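Local atomic coordinates of beta-glucoside kinase (Listeria monocytogenes, PDB entry 4HTL), a protein that catalyses the ATP-dependent phosphorylation of cellobiose to cellobiose 6'-phosphate and may also regulate transcription of the cellobiose-PTS operon. Residues A[125-130]-A[239-244]; A[251-256]-A[271-276]. One frame throughout, in Å; residues are numbered along the deposited sequence.

Interaction 1 of 2, residues A[125-130]-A[239-244]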
loop_
_atom_site.group_PDB
_atom_site.type_symbol
_atom_site.label_atom_id
_atom_site.label_comp_id
_atom_site.label_asym_id
_atom_site.label_seq_id
_atom_site.Cartn_x
_atom_site.Cartn_y
_atom_site.Cartn_z
ATOM N N ASP A 125 -0.908 -10.527 -7.602
ATOM C CA ASP A 125 -0.415 -9.390 -6.825
ATOM C C ASP A 125 0.498 -8.564 -7.717
ATOM O O ASP A 125 1.643 -8.944 -7.966
ATOM C CB ASP A 125 0.377 -9.876 -5.589
ATOM C CG ASP A 125 -0.486 -10.560 -4.571
ATOM O OD1 ASP A 125 -0.584 -11.822 -4.651
ATOM O OD2 ASP A 125 -1.151 -9.841 -3.777
ATOM N N PHE A 126 -0.074 -7.526 -8.338
ATOM C CA PHE A 126 0.715 -6.603 -9.145
ATOM C C PHE A 126 0.157 -5.203 -9.024
ATOM O O PHE A 126 -0.972 -5.012 -8.585
ATOM C CB PHE A 126 0.785 -7.030 -10.606
ATOM C CG PHE A 126 -0.485 -6.877 -11.409
ATOM C CD1 PHE A 126 -1.465 -7.895 -11.419
ATOM C CD2 PHE A 126 -0.687 -5.786 -12.207
ATOM C CE1 PHE A 126 -2.563 -7.790 -12.204
ATOM C CE2 PHE A 126 -1.800 -5.662 -12.982
ATOM C CZ PHE A 126 -2.743 -6.697 -13.007
ATOM N N LEU A 127 1.009 -4.236 -9.327
ATOM C CA LEU A 127 0.631 -2.855 -9.341
ATOM C C LEU A 127 0.839 -2.258 -10.740
ATOM O O LEU A 127 1.680 -2.695 -11.504
ATOM C CB LEU A 127 1.446 -2.044 -8.353
ATOM C CG LEU A 127 1.602 -2.591 -6.924
ATOM C CD1 LEU A 127 2.567 -1.734 -6.094
ATOM C CD2 LEU A 127 0.198 -2.638 -6.261
ATOM N N CYS A 128 0.063 -1.225 -11.010
ATOM C CA CYS A 128 0.289 -0.349 -12.159
ATOM C C CYS A 128 0.610 1.083 -11.678
ATOM O O CYS A 128 -0.145 1.713 -10.913
ATOM C CB CYS A 128 -0.895 -0.321 -13.018
ATOM S SG CYS A 128 -1.253 -1.891 -13.844
ATOM N N LEU A 129 1.698 1.602 -12.193
ATOM C CA LEU A 129 2.175 2.952 -11.858
ATOM C C LEU A 129 2.231 3.726 -13.192
ATOM O O LEU A 129 2.870 3.295 -14.144
ATOM C CB LEU A 129 3.533 2.852 -11.214
ATOM C CG LEU A 129 4.325 4.165 -11.023
ATOM C CD1 LEU A 129 3.603 5.133 -10.076
ATOM C CD2 LEU A 129 5.759 3.865 -10.585
ATOM N N THR A 130 1.535 4.859 -13.243
ATOM C CA THR A 130 1.458 5.704 -14.459
ATOM C C THR A 130 2.121 7.024 -14.156
ATOM O O THR A 130 1.722 7.686 -13.223
ATOM C CB THR A 130 0.003 5.868 -14.881
ATOM O OG1 THR A 130 -0.584 4.538 -15.060
ATOM C CG2 THR A 130 -0.081 6.587 -16.243
ATOM N N THR A 239 4.491 -9.075 -7.311
ATOM C CA THR A 239 5.478 -9.741 -8.141
ATOM C C THR A 239 5.978 -8.835 -9.283
ATOM O O THR A 239 7.137 -8.931 -9.703
ATOM C CB THR A 239 4.895 -11.055 -8.711
ATOM O OG1 THR A 239 3.760 -10.774 -9.553
ATOM C CG2 THR A 239 4.556 -12.018 -7.553
ATOM N N HIS A 240 5.100 -7.944 -9.735
ATOM C CA HIS A 240 5.318 -7.110 -10.930
ATOM C C HIS A 240 4.769 -5.721 -10.677
ATOM O O HIS A 240 3.707 -5.568 -10.059
ATOM C CB HIS A 240 4.585 -7.647 -12.162
ATOM C CG HIS A 240 5.093 -8.959 -12.656
ATOM N ND1 HIS A 240 4.962 -10.106 -11.941
ATOM C CD2 HIS A 240 5.726 -9.299 -13.835
ATOM C CE1 HIS A 240 5.489 -11.118 -12.637
ATOM N NE2 HIS A 240 5.972 -10.624 -13.794
ATOM N N ILE A 241 5.492 -4.712 -11.138
ATOM C CA ILE A 241 4.963 -3.356 -11.248
ATOM C C ILE A 241 5.086 -2.940 -12.693
ATOM O O ILE A 241 6.191 -2.869 -13.250
ATOM C CB ILE A 241 5.697 -2.345 -10.339
ATOM C CG1 ILE A 241 5.620 -2.811 -8.852
ATOM C CG2 ILE A 241 5.130 -0.912 -10.499
ATOM C CD1 ILE A 241 6.396 -1.933 -7.891
ATOM N N PHE A 242 3.941 -2.663 -13.283
ATOM C CA PHE A 242 3.874 -2.234 -14.676
ATOM C C PHE A 242 3.835 -0.726 -14.746
ATOM O O PHE A 242 2.944 -0.084 -14.151
ATOM C CB PHE A 242 2.670 -2.844 -15.384
ATOM C CG PHE A 242 2.665 -4.364 -15.372
ATOM C CD1 PHE A 242 3.682 -5.069 -15.964
ATOM C CD2 PHE A 242 1.687 -5.084 -14.685
ATOM C CE1 PHE A 242 3.733 -6.442 -15.918
ATOM C CE2 PHE A 242 1.717 -6.456 -14.667
ATOM C CZ PHE A 242 2.733 -7.134 -15.259
ATOM N N ILE A 243 4.775 -0.152 -15.496
ATOM C CA ILE A 243 4.903 1.292 -15.525
ATOM C C ILE A 243 4.537 1.816 -16.900
ATOM O O ILE A 243 4.981 1.272 -17.914
ATOM C CB ILE A 243 6.320 1.773 -15.148
ATOM C CG1 ILE A 243 6.824 1.121 -13.820
ATOM C CG2 ILE A 243 6.290 3.331 -15.048
ATOM C CD1 ILE A 243 8.268 1.460 -13.387
ATOM N N GLY A 244 3.633 2.810 -16.911
ATOM C CA GLY A 244 3.128 3.388 -18.123
ATOM C C GLY A 244 3.032 4.901 -18.031
ATOM O O GLY A 244 3.543 5.516 -17.099
HETATM O O HOH W 1 1.397 -12.112 -8.863
#

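Interaction 2 of 2, residues A[251-256]-A[271-276]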
loop_
_atom_site.group_PDB
_atom_site.type_symbol
_atom_site.label_atom_id
_atom_site.label_comp_id
_atom_site.label_asym_id
_atom_site.label_seq_id
_atom_site.Cartn_x
_atom_site.Cartn_y
_atom_site.Cartn_z
ATOM N N PRO A 251 12.533 5.656 -24.541
ATOM C CA PRO A 251 12.584 4.248 -24.948
ATOM C C PRO A 251 13.294 3.304 -23.959
ATOM O O PRO A 251 12.884 2.167 -23.809
ATOM C CB PRO A 251 13.344 4.307 -26.267
ATOM C CG PRO A 251 12.897 5.602 -26.814
ATOM C CD PRO A 251 12.964 6.537 -25.644
ATOM N N THR A 252 14.356 3.792 -23.325
ATOM C CA THR A 252 15.191 3.019 -22.436
ATOM C C THR A 252 14.863 3.229 -20.957
ATOM O O THR A 252 15.616 2.833 -20.087
ATOM C CB THR A 252 16.654 3.365 -22.707
ATOM O OG1 THR A 252 16.822 4.783 -22.533
ATOM C CG2 THR A 252 17.092 2.873 -24.120
ATOM N N PHE A 253 13.690 3.766 -20.654
ATOM C CA PHE A 253 13.443 4.125 -19.249
ATOM C C PHE A 253 13.436 2.951 -18.302
ATOM O O PHE A 253 13.910 3.095 -17.188
ATOM C CB PHE A 253 12.212 5.029 -19.043
ATOM C CG PHE A 253 10.930 4.288 -18.777
ATOM C CD1 PHE A 253 10.529 3.973 -17.468
ATOM C CD2 PHE A 253 10.095 3.938 -19.824
ATOM C CE1 PHE A 253 9.338 3.297 -17.244
ATOM C CE2 PHE A 253 8.900 3.262 -19.604
ATOM C CZ PHE A 253 8.527 2.937 -18.312
ATOM N N ILE A 254 12.932 1.778 -18.699
ATOM C CA ILE A 254 12.963 0.628 -17.755
ATOM C C ILE A 254 14.420 0.237 -17.391
ATOM O O ILE A 254 14.738 0.036 -16.183
ATOM C CB ILE A 254 12.165 -0.606 -18.288
ATOM C CG1 ILE A 254 10.665 -0.271 -18.302
ATOM C CG2 ILE A 254 12.445 -1.829 -17.408
ATOM C CD1 ILE A 254 9.990 -0.159 -16.947
ATOM N N ALA A 255 15.290 0.158 -18.402
ATOM C CA ALA A 255 16.703 -0.175 -18.171
ATOM C C ALA A 255 17.318 0.892 -17.272
ATOM O O ALA A 255 18.078 0.560 -16.355
ATOM C CB ALA A 255 17.518 -0.330 -19.463
ATOM N N GLU A 256 16.931 2.147 -17.496
ATOM C CA GLU A 256 17.488 3.285 -16.711
ATOM C C GLU A 256 17.039 3.242 -15.234
ATOM O O GLU A 256 17.808 3.479 -14.341
ATOM C CB GLU A 256 17.134 4.594 -17.360
ATOM C CG GLU A 256 17.878 4.823 -18.673
ATOM C CD GLU A 256 17.566 6.190 -19.238
ATOM O OE1 GLU A 256 16.563 6.379 -19.862
ATOM O OE2 GLU A 256 18.338 7.090 -19.061
ATOM N N ILE A 271 9.942 -5.078 -12.849
ATOM C CA ILE A 271 9.438 -3.832 -13.422
ATOM C C ILE A 271 9.512 -3.904 -14.938
ATOM O O ILE A 271 10.532 -4.268 -15.499
ATOM C CB ILE A 271 10.073 -2.518 -12.822
ATOM C CG1 ILE A 271 11.552 -2.395 -13.122
ATOM C CG2 ILE A 271 9.808 -2.430 -11.304
ATOM C CD1 ILE A 271 12.173 -1.018 -12.780
ATOM N N GLU A 272 8.430 -3.507 -15.592
ATOM C CA GLU A 272 8.364 -3.506 -17.049
ATOM C C GLU A 272 7.235 -2.594 -17.487
ATOM O O GLU A 272 6.445 -2.136 -16.669
ATOM C CB GLU A 272 8.204 -4.931 -17.633
ATOM C CG GLU A 272 6.991 -5.653 -17.201
ATOM C CD GLU A 272 7.006 -7.085 -17.751
ATOM O OE1 GLU A 272 7.171 -7.223 -18.962
ATOM O OE2 GLU A 272 6.868 -8.054 -16.959
ATOM N N THR A 273 7.193 -2.277 -18.772
ATOM C CA THR A 273 6.163 -1.399 -19.255
ATOM C C THR A 273 4.764 -2.013 -19.271
ATOM O O THR A 273 4.590 -3.209 -19.476
ATOM C CB THR A 273 6.469 -0.871 -20.663
ATOM O OG1 THR A 273 6.676 -1.981 -21.559
ATOM C CG2 THR A 273 7.702 0.093 -20.623
ATOM N N ALA A 274 3.774 -1.162 -19.053
ATOM C CA ALA A 274 2.361 -1.520 -19.216
ATOM C C ALA A 274 2.099 -1.710 -20.710
ATOM O O ALA A 274 2.814 -1.180 -21.523
ATOM C CB ALA A 274 1.486 -0.368 -18.680
ATOM N N THR A 275 1.046 -2.440 -21.049
ATOM C CA THR A 275 0.637 -2.645 -22.428
ATOM C C THR A 275 -0.652 -1.857 -22.757
ATOM O O THR A 275 -1.346 -1.303 -21.893
ATOM C CB THR A 275 0.418 -4.138 -22.716
ATOM O OG1 THR A 275 -0.624 -4.652 -21.886
ATOM C CG2 THR A 275 1.704 -4.990 -22.531
ATOM N N HIS A 276 -1.022 -1.864 -24.034
ATOM C CA HIS A 276 -2.283 -1.247 -24.486
ATOM C C HIS A 276 -2.369 0.206 -24.080
ATOM O O HIS A 276 -3.447 0.684 -23.648
ATOM C CB HIS A 276 -3.505 -2.034 -23.979
ATOM C CG HIS A 276 -3.497 -3.483 -24.374
ATOM N ND1 HIS A 276 -2.892 -4.438 -23.624
ATOM C CD2 HIS A 276 -4.014 -4.131 -25.502
ATOM C CE1 HIS A 276 -3.036 -5.655 -24.251
ATOM N NE2 HIS A 276 -3.690 -5.456 -25.409
#

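Interaction 1 of 2, residues A[125-130]-A[239-244]
Phe126 and Phe242 meet diagonally across two neighbouring parallel strands, Phe242 lying two residues further along the register. Their planes stand at 67°, and Phe126 CD2 lies 3.5 Å from both Phe242 CD2 and Phe242 CE2. Phe126 CD2 comes in at the edge of the Phe242 ring, near its plane, as does Cys128 SG. Phe126 CG sits between its backbone N and carbonyl carbon (chi1 71°), whereas Phe242 CG lies anti to the carbonyl carbon (chi1 -59°); from strand positions two residues apart, these settings leave the CD2 sides of the rings against each other. A small cysteine suits the place beside these rings, and Leu111 of helix 106-117 packs on both Phe126 and Cys128. Leu127, Leu129, Ile241 and Ile243 occupy the other face. There Leu129 CB rests 4.2 Å from Ile241 CG2, and helix 212-236 covers the leucines and Ile241 through Leu229, Leu232 and Phe236. Strands 126-131 and 240-244 are the first and fourth in chain order of a five-stranded 3-2-1-4-5 sheet, the core of one lobe of the actin-like ATPase fold to which ROK kinases belong. Leu127 and Leu129 each bond both ways, in the usual parallel ladder: Leu129 N gives its hydrogen to Phe242 O at 2.9 Å, and Leu129 O accepts from Gly244 N at 2.9 Å. At the start of the strands, Thr239 N donates to Asp125 O (2.9 Å), while one water joins Asp125 N to Thr239 OG1. That hydroxyl also lies in the plane of the His240 ring, at its edge, hydrogen-bonded to His240 ND1 at 2.8 Å.

Interaction 2 of 2, residues A[251-256]-A[271-276]
Glu272 and Thr273, on whose backbone Ile254 rests, together grip Lys119 NZ: Glu272 OE1 through a salt bridge and Thr273 O through a hydrogen bond. The contact joins the helix and the second strand of a beta-alpha-beta unit made of strand 240-244, helix 253-261 and strand 270-273. No hydrogen bond links the two segments, so the helix start is held to the strand by van der Waals contacts of apolar groups with each other and with the strand's backbone, for which a branched aliphatic side chain is well suited. Ile254 points toward the strand and spreads its branches over three successive residues. Ile254 CG2 comes 3.6 Å from Ile271 O and, more loosely, 4.4 Å from Ile271 CG1. Ile254 CD1 reaches the next residue, lying 3.7 Å from Glu272 C. Ile254 CG1, held beside the backbone N (chi1 -68°), meets Thr273 CG2 at 3.8 Å. With CG2 anti to its own carbonyl carbon, Thr273 presents this methyl to Ile254 and Phe253. Ile271 points toward the helix too, where it touches Leu257 and Lys258. The CB of Glu272, by contrast, heads away from the helix, and its side chain packs on His240 and Phe242 of strand 240-244; a long acidic residue suits that place, since its methylenes can pack while its carboxylate binds the lysine. In the conformer described, one of two modelled for Phe253, the ring also approaches the threonine methyl, with Phe253 CE2 3.5 Å and Phe253 CZ 3.8 Å from Thr273 CG2. One face of the same ring receives Ile254 CG1, which lies 3.8 Å above the Phe253 ring plane, offset toward the rim.

Overall arrangement
Strand 240-244 links the two contacts: interaction 1 pairs it with strand 126-131, and on its other side strand 270-273 of interaction 2 continues the same sheet. Ile243 N probably bonds to Glu272 O, and Ala274 N to Ile243 O. Interaction 1 is the buried one, with a regular ladder of backbone bonds and mostly apolar residues on both faces, as befits strands in the middle of a sheet. Interaction 2 lies at the sheet's border within this chain, is only partly buried, and joins helix to strand without hydrogen bonds. The carboxylate of Glu272 is paired with Lys119, outside both segments, although Glu272 CG still packs against the Phe242 ring of interaction 1.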